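Local atomic coordinates of putative extracellular solute-binding protein (Bordetella bronchiseptica, PDB entry 4P56), a protein that binds (R)- and (S)-mandelate and probably delivers such carboxylic acids, in the periplasm, to a TRAP-type membrane transporter. Residues A[98-104]-A[129-135]; A[210-215]-A[278-284]; A[223-229]-A[289-295]. All coordinates share one frame; numbering follows the deposited sequence.

Contact 1. Residues A[98-104]-A[129-135]; sequences RFQLTKF and LLKADEH
Leu129 and Phe104 open this contact, their side chains advancing from opposite directions until Leu129 CD1 lies 3.4 Å from Phe104 CE1. The same methyl also borders the carbonyl oxygen of Leu101, which sits at the edge of the Phe104 ring and accepts a hydrogen bond from the indole of Trp314. Phe332 extends the apolar cluster by meeting Phe104 edge-to-face. Three residues on, Ala132 presses its CB against Leu101 CD1 at 3.4 Å, tighter than usual for two carbons.

Glu134 then turns the contact polar. With CG anti to its carbonyl carbon (chi1 -66°) and the chain extended beyond, its carboxylate is carried past the Phe99 ring to the start of the 3-10 segment 100-104. There OE2 accepts a hydrogen bond from Leu101 N at 2.9 Å, on its syn side and only slightly out of the carboxylate plane, with an N-H...O angle of 160°. A water donates to the same OE2 over 2.7 Å and accepts from Gln100 N at 3.1 Å, bringing a second amide into the arrangement. The other oxygen, OE1, is hydrogen-bonded to Tyr125 of helix 114-129, which, with the bonds to OE2, should help fix the rotation of the group.

His135 closes the walk. Phe99 CE1 stands over the centre of one face of its imidazole, 3.4 Å from His135 NE2, and the ring planes are inclined by 46°, an oblique meeting. NE2 itself is hydrogen-bonded to His92, whose ring also meets Phe99.

The chemistry implies that a carboxylate takes up, directly and through water, two amides at the beginning of the 3-10 segment, where its negative charge is probably favoured, while Leu101 CB and CG and the Phe99 ring lie against the glutamate side chain.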
loop_
_atom_site.group_PDB
_atom_site.type_symbol
_atom_site.label_atom_id
_atom_site.label_comp_id
_atom_site.label_asym_id
_atom_site.label_seq_id
_atom_site.Cartn_x
_atom_site.Cartn_y
_atom_site.Cartn_z
ATOM N N ARG A 98 -6.473 13.381 -1.317
ATOM C CA ARG A 98 -6.702 13.155 -2.748
ATOM C C ARG A 98 -7.257 11.800 -3.173
ATOM O O ARG A 98 -7.795 11.627 -4.296
ATOM C CB ARG A 98 -5.389 13.418 -3.485
ATOM C CG ARG A 98 -5.064 14.903 -3.421
ATOM C CD ARG A 98 -4.233 15.361 -4.599
ATOM N NE ARG A 98 -3.727 16.719 -4.394
ATOM C CZ ARG A 98 -4.325 17.840 -4.802
ATOM N NH1 ARG A 98 -5.494 17.828 -5.443
ATOM N NH2 ARG A 98 -3.739 18.995 -4.558
ATOM N N PHE A 99 -7.102 10.855 -2.270
ATOM C CA PHE A 99 -7.465 9.461 -2.491
ATOM C C PHE A 99 -8.289 8.975 -1.304
ATOM O O PHE A 99 -8.140 7.842 -0.827
ATOM C CB PHE A 99 -6.227 8.598 -2.707
ATOM C CG PHE A 99 -5.496 8.943 -3.962
ATOM C CD1 PHE A 99 -6.044 8.636 -5.216
ATOM C CD2 PHE A 99 -4.284 9.615 -3.913
ATOM C CE1 PHE A 99 -5.381 8.996 -6.402
ATOM C CE2 PHE A 99 -3.629 10.004 -5.104
ATOM C CZ PHE A 99 -4.178 9.683 -6.347
ATOM N N GLN A 100 -9.199 9.828 -0.859
ATOM C CA GLN A 100 -10.056 9.486 0.266
ATOM C C GLN A 100 -10.881 8.246 -0.003
ATOM O O GLN A 100 -11.188 7.490 0.934
ATOM C CB GLN A 100 -11.026 10.625 0.602
ATOM C CG GLN A 100 -10.386 11.966 0.809
ATOM C CD GLN A 100 -11.429 13.083 0.975
ATOM O OE1 GLN A 100 -12.456 12.905 1.655
ATOM N NE2 GLN A 100 -11.173 14.232 0.342
ATOM N N LEU A 101 -11.249 8.017 -1.265
ATOM C CA LEU A 101 -12.088 6.873 -1.584
ATOM C C LEU A 101 -11.361 5.522 -1.428
ATOM O O LEU A 101 -12.011 4.503 -1.388
ATOM C CB LEU A 101 -12.685 6.958 -3.011
ATOM C CG LEU A 101 -13.631 8.146 -3.245
ATOM C CD1 LEU A 101 -14.208 8.163 -4.664
ATOM C CD2 LEU A 101 -14.751 8.085 -2.230
ATOM N N THR A 102 -10.038 5.503 -1.380
ATOM C CA THR A 102 -9.332 4.223 -1.225
ATOM C C THR A 102 -9.381 3.662 0.198
ATOM O O THR A 102 -9.015 2.516 0.420
ATOM C CB THR A 102 -7.852 4.323 -1.649
ATOM O OG1 THR A 102 -7.155 5.190 -0.746
ATOM C CG2 THR A 102 -7.747 4.828 -3.083
ATOM N N LYS A 103 -9.820 4.466 1.151
ATOM C CA LYS A 103 -9.694 4.110 2.552
ATOM C C LYS A 103 -10.584 2.924 2.996
ATOM O O LYS A 103 -10.318 2.325 4.022
ATOM C CB LYS A 103 -9.913 5.336 3.428
ATOM C CG LYS A 103 -8.692 6.289 3.420
ATOM C CD LYS A 103 -8.855 7.469 4.380
ATOM C CE LYS A 103 -7.588 8.350 4.375
ATOM N NZ LYS A 103 -7.641 9.431 5.421
ATOM N N PHE A 104 -11.622 2.587 2.232
ATOM C CA PHE A 104 -12.463 1.417 2.559
ATOM C C PHE A 104 -11.619 0.148 2.617
ATOM O O PHE A 104 -11.960 -0.797 3.332
ATOM C CB PHE A 104 -13.560 1.225 1.509
ATOM C CG PHE A 104 -13.042 0.729 0.196
ATOM C CD1 PHE A 104 -12.581 1.618 -0.758
ATOM C CD2 PHE A 104 -12.979 -0.622 -0.079
ATOM C CE1 PHE A 104 -12.088 1.195 -1.952
ATOM C CE2 PHE A 104 -12.474 -1.078 -1.312
ATOM C CZ PHE A 104 -12.006 -0.172 -2.243
ATOM N N LEU A 129 -15.885 2.997 -8.143
ATOM C CA LEU A 129 -15.234 4.237 -7.736
ATOM C C LEU A 129 -14.497 4.982 -8.855
ATOM O O LEU A 129 -14.106 6.136 -8.676
ATOM C CB LEU A 129 -14.229 3.947 -6.601
ATOM C CG LEU A 129 -14.840 3.242 -5.381
ATOM C CD1 LEU A 129 -13.802 2.934 -4.312
ATOM C CD2 LEU A 129 -15.904 4.116 -4.800
ATOM N N LEU A 130 -14.331 4.346 -10.003
ATOM C CA LEU A 130 -13.556 4.944 -11.086
ATOM C C LEU A 130 -14.138 6.282 -11.541
ATOM O O LEU A 130 -13.385 7.187 -11.914
ATOM C CB LEU A 130 -13.485 4.010 -12.296
ATOM C CG LEU A 130 -12.642 2.733 -12.176
ATOM C CD1 LEU A 130 -12.684 2.026 -13.483
ATOM C CD2 LEU A 130 -11.198 3.011 -11.798
ATOM N N LYS A 131 -15.473 6.394 -11.559
ATOM C CA LYS A 131 -16.137 7.599 -12.045
ATOM C C LYS A 131 -15.855 8.876 -11.253
ATOM O O LYS A 131 -16.037 9.973 -11.776
ATOM C CB LYS A 131 -17.660 7.384 -12.173
ATOM C CG LYS A 131 -18.369 7.027 -10.873
ATOM C CD LYS A 131 -19.850 6.767 -11.136
ATOM C CE LYS A 131 -20.682 6.876 -9.881
ATOM N NZ LYS A 131 -22.134 6.645 -10.186
ATOM N N ALA A 132 -15.369 8.724 -10.026
ATOM C CA ALA A 132 -15.025 9.862 -9.171
ATOM C C ALA A 132 -13.732 10.609 -9.594
ATOM O O ALA A 132 -13.451 11.717 -9.096
ATOM C CB ALA A 132 -14.901 9.374 -7.757
ATOM N N ASP A 133 -12.940 9.979 -10.459
ATOM C CA ASP A 133 -11.785 10.607 -11.127
ATOM C C ASP A 133 -10.674 11.006 -10.146
ATOM O O ASP A 133 -9.987 12.006 -10.359
ATOM C CB ASP A 133 -12.258 11.852 -11.914
ATOM C CG ASP A 133 -11.316 12.261 -13.024
ATOM O OD1 ASP A 133 -10.536 11.395 -13.505
ATOM O OD2 ASP A 133 -11.404 13.461 -13.435
ATOM N N GLU A 134 -10.452 10.216 -9.099
ATOM C CA GLU A 134 -9.367 10.535 -8.165
ATOM C C GLU A 134 -7.988 10.542 -8.836
ATOM O O GLU A 134 -7.100 11.266 -8.377
ATOM C CB GLU A 134 -9.342 9.554 -7.010
ATOM C CG GLU A 134 -10.538 9.629 -6.094
ATOM C CD GLU A 134 -10.349 8.825 -4.849
ATOM O OE1 GLU A 134 -9.836 7.657 -4.927
ATOM O OE2 GLU A 134 -10.686 9.385 -3.763
ATOM N N HIS A 135 -7.797 9.729 -9.884
ATOM C CA HIS A 135 -6.495 9.621 -10.574
ATOM C C HIS A 135 -6.461 10.512 -11.823
ATOM O O HIS A 135 -5.945 10.120 -12.868
ATOM C CB HIS A 135 -6.203 8.149 -10.954
ATOM C CG HIS A 135 -6.051 7.252 -9.769
ATOM N ND1 HIS A 135 -7.119 6.819 -9.017
ATOM C CD2 HIS A 135 -4.944 6.762 -9.185
ATOM C CE1 HIS A 135 -6.666 6.095 -8.002
ATOM N NE2 HIS A 135 -5.354 6.061 -8.083
HETATM O O HOH W 1 -10.662 11.843 -2.677
#

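Contact 2. Residues A[210-215]-A[278-284]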
loop_
_atom_site.group_PDB
_atom_site.type_symbol
_atom_site.label_atom_id
_atom_site.label_comp_id
_atom_site.label_asym_id
_atom_site.label_seq_id
_atom_site.Cartn_x
_atom_site.Cartn_y
_atom_site.Cartn_z
ATOM N N PRO A 210 4.229 -3.085 7.062
ATOM C CA PRO A 210 3.955 -4.517 6.997
ATOM C C PRO A 210 5.233 -5.287 7.333
ATOM O O PRO A 210 6.299 -4.686 7.447
ATOM C CB PRO A 210 3.565 -4.734 5.544
ATOM C CG PRO A 210 4.425 -3.744 4.806
ATOM C CD PRO A 210 4.525 -2.532 5.726
ATOM N N ALA A 211 5.118 -6.587 7.546
ATOM C CA ALA A 211 6.246 -7.375 8.006
ATOM C C ALA A 211 7.502 -7.246 7.130
ATOM O O ALA A 211 8.591 -7.136 7.637
ATOM C CB ALA A 211 5.846 -8.806 8.109
ATOM N N GLU A 212 7.340 -7.299 5.811
ATOM C CA GLU A 212 8.486 -7.389 4.907
ATOM C C GLU A 212 9.419 -6.187 5.053
ATOM O O GLU A 212 10.637 -6.298 4.889
ATOM C CB GLU A 212 8.023 -7.536 3.439
ATOM C CG GLU A 212 7.417 -6.269 2.793
ATOM C CD GLU A 212 8.507 -5.264 2.331
ATOM O OE1 GLU A 212 8.226 -4.050 2.317
ATOM O OE2 GLU A 212 9.632 -5.698 2.041
ATOM N N SER A 213 8.823 -5.053 5.395
ATOM C CA SER A 213 9.507 -3.788 5.425
ATOM C C SER A 213 10.531 -3.739 6.549
ATOM O O SER A 213 11.557 -3.090 6.402
ATOM C CB SER A 213 8.484 -2.664 5.607
ATOM O OG SER A 213 7.484 -2.732 4.591
ATOM N N LEU A 214 10.265 -4.449 7.642
ATOM C CA LEU A 214 11.250 -4.587 8.712
ATOM C C LEU A 214 12.603 -4.991 8.133
ATOM O O LEU A 214 13.663 -4.537 8.582
ATOM C CB LEU A 214 10.772 -5.645 9.719
ATOM C CG LEU A 214 11.731 -5.995 10.849
ATOM C CD1 LEU A 214 11.737 -4.885 11.877
ATOM C CD2 LEU A 214 11.352 -7.330 11.502
ATOM N N VAL A 215 12.564 -5.879 7.144
ATOM C CA VAL A 215 13.788 -6.445 6.606
ATOM C C VAL A 215 14.272 -5.646 5.404
ATOM O O VAL A 215 15.472 -5.358 5.292
ATOM C CB VAL A 215 13.596 -7.926 6.220
ATOM C CG1 VAL A 215 14.859 -8.505 5.620
ATOM C CG2 VAL A 215 13.201 -8.712 7.422
ATOM N N ASP A 278 6.422 -10.895 3.080
ATOM C CA ASP A 278 5.931 -10.907 4.453
ATOM C C ASP A 278 6.241 -12.260 5.135
ATOM O O ASP A 278 6.673 -12.304 6.290
ATOM C CB ASP A 278 4.419 -10.646 4.471
ATOM C CG ASP A 278 4.070 -9.160 4.491
ATOM O OD1 ASP A 278 4.976 -8.290 4.385
ATOM O OD2 ASP A 278 2.857 -8.884 4.616
ATOM N N ALA A 279 6.031 -13.357 4.422
ATOM C CA ALA A 279 6.200 -14.670 5.019
ATOM C C ALA A 279 7.685 -14.926 5.285
ATOM O O ALA A 279 8.061 -15.463 6.334
ATOM C CB ALA A 279 5.619 -15.733 4.101
ATOM N N ALA A 280 8.537 -14.518 4.353
ATOM C CA ALA A 280 9.995 -14.645 4.545
ATOM C C ALA A 280 10.475 -13.880 5.782
ATOM O O ALA A 280 11.384 -14.322 6.507
ATOM C CB ALA A 280 10.734 -14.139 3.292
ATOM N N ALA A 281 9.861 -12.731 6.025
ATOM C CA ALA A 281 10.273 -11.850 7.123
ATOM C C ALA A 281 9.952 -12.409 8.498
ATOM O O ALA A 281 10.477 -11.929 9.495
ATOM C CB ALA A 281 9.620 -10.489 6.973
ATOM N N ARG A 282 9.065 -13.392 8.561
ATOM C CA ARG A 282 8.734 -13.999 9.826
ATOM C C ARG A 282 9.943 -14.691 10.461
ATOM O O ARG A 282 10.004 -14.812 11.668
ATOM C CB ARG A 282 7.571 -14.967 9.681
ATOM C CG ARG A 282 6.274 -14.276 9.274
ATOM C CD ARG A 282 5.060 -14.999 9.846
ATOM N NE ARG A 282 4.954 -14.849 11.300
ATOM C CZ ARG A 282 4.455 -13.774 11.917
ATOM N NH1 ARG A 282 4.045 -12.731 11.219
ATOM N NH2 ARG A 282 4.386 -13.738 13.247
ATOM N N LYS A 283 10.922 -15.119 9.683
ATOM C CA LYS A 283 12.085 -15.731 10.332
ATOM C C LYS A 283 12.725 -14.696 11.259
ATOM O O LYS A 283 13.216 -15.032 12.335
ATOM C CB LYS A 283 13.113 -16.247 9.335
ATOM C CG LYS A 283 14.288 -16.968 10.019
ATOM C CD LYS A 283 13.809 -18.043 11.013
ATOM C CE LYS A 283 14.917 -19.056 11.388
ATOM N NZ LYS A 283 16.042 -18.463 12.171
ATOM N N VAL A 284 12.718 -13.432 10.845
ATOM C CA VAL A 284 13.231 -12.379 11.705
ATOM C C VAL A 284 12.239 -12.029 12.819
ATOM O O VAL A 284 12.635 -11.892 13.978
ATOM C CB VAL A 284 13.542 -11.085 10.908
ATOM C CG1 VAL A 284 13.928 -9.949 11.854
ATOM C CG2 VAL A 284 14.649 -11.336 9.920
HETATM O O HOH W 2 2.456 -7.928 7.184
#
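Asp278 reaches across to the start of helix 211-216, where its OD1 accepts the amide of Glu212 at 2.9 Å. The bond is bent, with an N-H...O angle of 146°, and the donor arrives on the anti side of the carboxylate, well out of its plane. OD2 works through a water, which donates to it over 2.8 Å and in turn accepts from Ala211 N at 3.0 Å. One carboxylate thereby serves two successive amides of the first turn, a place where the helix dipole would be expected to favour a negative charge.

A turn further along, Ala281 rests its CB on the carbonyl of Ala211, 3.6 Å from the oxygen. Val215 CG2 touches both Ala281 CB and Val284 CG2, and Val284 CG1 meets Leu214 CD2 at 3.7 Å. This branch arrangement follows from chi1 of Val284 near 174°, which sends CG1 toward Leu214 and CG2 toward Val215.

The small side chains of Ala211 and Ala281 are consistent with the close approach of the axes of 211-215 and 278-284, 7.7 Å at 60°. Helix 211-216 directly follows strand 206-210 of the mixed sheet, and its Ser213 belongs to the mandelate pocket of this solute-binding protein.

The carboxylate of Glu212 turns away from Asp278, with CG between the backbone N and the carbonyl carbon and a second bend at chi2. Ser213 OG donates to Glu212 OE1 over 2.7 Å, approaching from above the carboxylate plane. The same OE1 is hydrogen-bonded to His39, another pocket residue, while OE2 binds Ser216. Trp274, also of the pocket, and His277 touch Glu212 from the long helix 263-285.

Contact 3. Residues A[223-229]-A[289-295]; sequences IRHATEF and EIELVKA
Arg224 lies edge-on to the backbone carbonyl of Glu289 and grips it with two nitrogens, NE and NH2, each 2.9 Å from Glu289 O. The oxygen is almost in the guanidinium plane, a position reached because the arginine chain bends at both chi2 (-62°) and chi3 (-52°) and curls back toward its neighbour. His225 also offers an edge: its CE1 comes within 3.4 Å of Glu291 OE1, with ring and carboxylate planes 54° apart. A water in the plane of the same ring joins His225 ND1 to Glu291 O.

On the face that carries His225 and Glu291, Thr227 and Val293 lie side by side and point the same way, Thr227 OG1 resting 3.5 Å from Val293 CB while its hydrogen bond goes to Val158 O. The other face mixes apolar and charged groups. Ala226 CB touches both Ile290 CG2 and Leu292 CD1, and Glu228 runs over Leu292 so that its OE1 stands 3.5 Å from Leu292 CD1; the acid's OE2 forms a salt bridge with Arg282. Beyond the strands, Ala295 CB is placed over the face of the Phe229 ring, 3.8 Å from its centroid, as a CH-pi contact.

Backbone bonds hold these pairs in register. Val293 N donates to Ala226 O at 2.8 Å, Glu228 N returns the favour to Val293 O at 2.9 Å, and further bonds of the same kind link Glu291 N to Arg224 O and Ala295 N to Glu228 O. Arg224 and His225 both face Thr153 on the neighbouring antiparallel strand, forming a classic beta bulge.

The pairing is a parallel one at the margin of a six-stranded mixed sheet, with 291-294 outermost, as expected of an alpha/beta lobe in a periplasmic solute-binding protein.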
loop_
_atom_site.group_PDB
_atom_site.type_symbol
_atom_site.label_atom_id
_atom_site.label_comp_id
_atom_site.label_asym_id
_atom_site.label_seq_id
_atom_site.Cartn_x
_atom_site.Cartn_y
_atom_site.Cartn_z
ATOM N N ILE A 223 14.793 -1.999 15.498
ATOM C CA ILE A 223 13.488 -2.360 16.038
ATOM C C ILE A 223 13.629 -3.574 16.970
ATOM O O ILE A 223 14.176 -4.596 16.574
ATOM C CB ILE A 223 12.504 -2.701 14.902
ATOM C CG1 ILE A 223 12.216 -1.473 14.030
ATOM C CG2 ILE A 223 11.200 -3.287 15.439
ATOM C CD1 ILE A 223 11.540 -0.305 14.745
ATOM N N ARG A 224 13.143 -3.449 18.203
ATOM C CA ARG A 224 13.146 -4.566 19.150
ATOM C C ARG A 224 11.751 -5.032 19.590
ATOM O O ARG A 224 11.637 -5.936 20.415
ATOM C CB ARG A 224 13.940 -4.211 20.420
ATOM C CG ARG A 224 15.335 -3.679 20.165
ATOM C CD ARG A 224 16.218 -4.688 19.448
ATOM N NE ARG A 224 16.236 -5.984 20.119
ATOM C CZ ARG A 224 17.145 -6.391 21.010
ATOM N NH1 ARG A 224 18.169 -5.616 21.375
ATOM N NH2 ARG A 224 17.033 -7.605 21.536
ATOM N N HIS A 225 10.703 -4.408 19.060
ATOM C CA HIS A 225 9.346 -4.681 19.526
ATOM C C HIS A 225 8.382 -4.631 18.362
ATOM O O HIS A 225 8.517 -3.793 17.469
ATOM C CB HIS A 225 8.933 -3.649 20.572
ATOM C CG HIS A 225 9.829 -3.617 21.776
ATOM N ND1 HIS A 225 9.627 -4.409 22.886
ATOM C CD2 HIS A 225 10.930 -2.873 22.044
ATOM C CE1 HIS A 225 10.569 -4.164 23.780
ATOM N NE2 HIS A 225 11.382 -3.248 23.289
ATOM N N ALA A 226 7.436 -5.555 18.347
ATOM C CA ALA A 226 6.405 -5.566 17.312
ATOM C C ALA A 226 5.104 -6.083 17.899
ATOM O O ALA A 226 5.104 -7.103 18.609
ATOM C CB ALA A 226 6.827 -6.469 16.136
ATOM N N THR A 227 3.999 -5.426 17.554
ATOM C CA THR A 227 2.666 -5.898 17.937
ATOM C C THR A 227 1.839 -6.107 16.699
ATOM O O THR A 227 1.670 -5.205 15.894
ATOM C CB THR A 227 1.960 -4.921 18.884
ATOM O OG1 THR A 227 2.754 -4.811 20.078
ATOM C CG2 THR A 227 0.546 -5.438 19.242
ATOM N N GLU A 228 1.370 -7.331 16.533
ATOM C CA GLU A 228 0.580 -7.700 15.378
ATOM C C GLU A 228 -0.871 -7.726 15.784
ATOM O O GLU A 228 -1.197 -7.956 16.941
ATOM C CB GLU A 228 0.979 -9.076 14.872
ATOM C CG GLU A 228 2.406 -9.174 14.375
ATOM C CD GLU A 228 2.662 -10.539 13.808
ATOM O OE1 GLU A 228 3.100 -11.412 14.574
ATOM O OE2 GLU A 228 2.358 -10.766 12.609
ATOM N N PHE A 229 -1.735 -7.504 14.799
ATOM C CA PHE A 229 -3.165 -7.408 15.014
ATOM C C PHE A 229 -3.859 -8.282 13.976
ATOM O O PHE A 229 -3.480 -8.267 12.805
ATOM C CB PHE A 229 -3.601 -5.969 14.768
ATOM C CG PHE A 229 -3.154 -4.996 15.823
ATOM C CD1 PHE A 229 -1.885 -4.449 15.789
ATOM C CD2 PHE A 229 -4.017 -4.620 16.838
ATOM C CE1 PHE A 229 -1.484 -3.557 16.743
ATOM C CE2 PHE A 229 -3.617 -3.736 17.794
ATOM C CZ PHE A 229 -2.344 -3.191 17.738
ATOM N N GLU A 289 15.014 -11.883 18.858
ATOM C CA GLU A 289 15.638 -10.611 19.193
ATOM C C GLU A 289 14.582 -9.503 19.268
ATOM O O GLU A 289 14.750 -8.500 19.951
ATOM C CB GLU A 289 16.769 -10.301 18.210
ATOM C CG GLU A 289 17.611 -11.576 17.910
ATOM C CD GLU A 289 19.103 -11.334 17.752
ATOM O OE1 GLU A 289 19.572 -10.205 18.006
ATOM O OE2 GLU A 289 19.817 -12.296 17.380
ATOM N N ILE A 290 13.473 -9.718 18.586
ATOM C CA ILE A 290 12.328 -8.839 18.693
ATOM C C ILE A 290 11.372 -9.423 19.700
ATOM O O ILE A 290 11.136 -10.627 19.680
ATOM C CB ILE A 290 11.611 -8.754 17.351
ATOM C CG1 ILE A 290 12.495 -8.012 16.353
ATOM C CG2 ILE A 290 10.280 -8.032 17.484
ATOM C CD1 ILE A 290 11.981 -8.112 14.915
ATOM N N GLU A 291 10.839 -8.588 20.590
ATOM C CA GLU A 291 9.761 -9.032 21.474
ATOM C C GLU A 291 8.446 -8.940 20.725
ATOM O O GLU A 291 7.911 -7.858 20.469
ATOM C CB GLU A 291 9.678 -8.217 22.758
ATOM C CG GLU A 291 8.590 -8.734 23.697
ATOM C CD GLU A 291 8.389 -7.886 24.942
ATOM O OE1 GLU A 291 9.106 -6.872 25.115
ATOM O OE2 GLU A 291 7.516 -8.254 25.765
ATOM N N LEU A 292 7.903 -10.100 20.387
ATOM C CA LEU A 292 6.767 -10.168 19.491
ATOM C C LEU A 292 5.456 -10.312 20.272
ATOM O O LEU A 292 5.280 -11.256 21.039
ATOM C CB LEU A 292 6.962 -11.362 18.572
ATOM C CG LEU A 292 5.883 -11.557 17.509
ATOM C CD1 LEU A 292 5.778 -10.342 16.584
ATOM C CD2 LEU A 292 6.169 -12.827 16.684
ATOM N N VAL A 293 4.532 -9.383 20.065
ATOM C CA VAL A 293 3.265 -9.385 20.789
ATOM C C VAL A 293 2.122 -9.657 19.824
ATOM O O VAL A 293 2.134 -9.169 18.688
ATOM C CB VAL A 293 3.049 -8.024 21.499
ATOM C CG1 VAL A 293 1.694 -7.962 22.194
ATOM C CG2 VAL A 293 4.153 -7.782 22.490
ATOM N N LYS A 294 1.160 -10.469 20.257
ATOM C CA LYS A 294 -0.124 -10.562 19.567
ATOM C C LYS A 294 -1.099 -9.702 20.352
ATOM O O LYS A 294 -1.328 -9.939 21.532
ATOM C CB LYS A 294 -0.637 -11.995 19.495
ATOM C CG LYS A 294 -1.992 -12.127 18.784
ATOM C CD LYS A 294 -2.304 -13.595 18.467
ATOM C CE LYS A 294 -3.636 -13.790 17.742
ATOM N NZ LYS A 294 -4.825 -13.762 18.650
ATOM N N ALA A 295 -1.680 -8.705 19.696
ATOM C CA ALA A 295 -2.604 -7.802 20.369
ATOM C C ALA A 295 -3.649 -8.615 21.105
ATOM O O ALA A 295 -4.285 -9.472 20.511
ATOM C CB ALA A 295 -3.286 -6.882 19.349
HETATM O O HOH W 3 13.297 -7.159 22.729
HETATM O O HOH W 4 7.107 -5.855 22.357
HETATM O O HOH W 5 2.439 -11.551 17.013
#

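How the contacts relate
Contact 1 comes first along the chain and closes before the others begin; its centre lies about 30 Å from that of contact 2 and about 33 Å from that of contact 3, on the opposite side of the chain's centre. Contacts 2 and 3 have centres about 12 Å apart and alternate in sequence: helix 211-216 leads to strand 225-228, and helix 263-285 to strand 291-294. They touch directly, Leu214 packing on both Ile223 and Ile290, so the crossed helices and the sheet margin form one unit. Contact 2 reaches the mandelate pocket, whereas contact 1 joins loops flanking helix 114-129, near the three-stranded antiparallel sheet, consistent with a solute-binding protein built of two lobes.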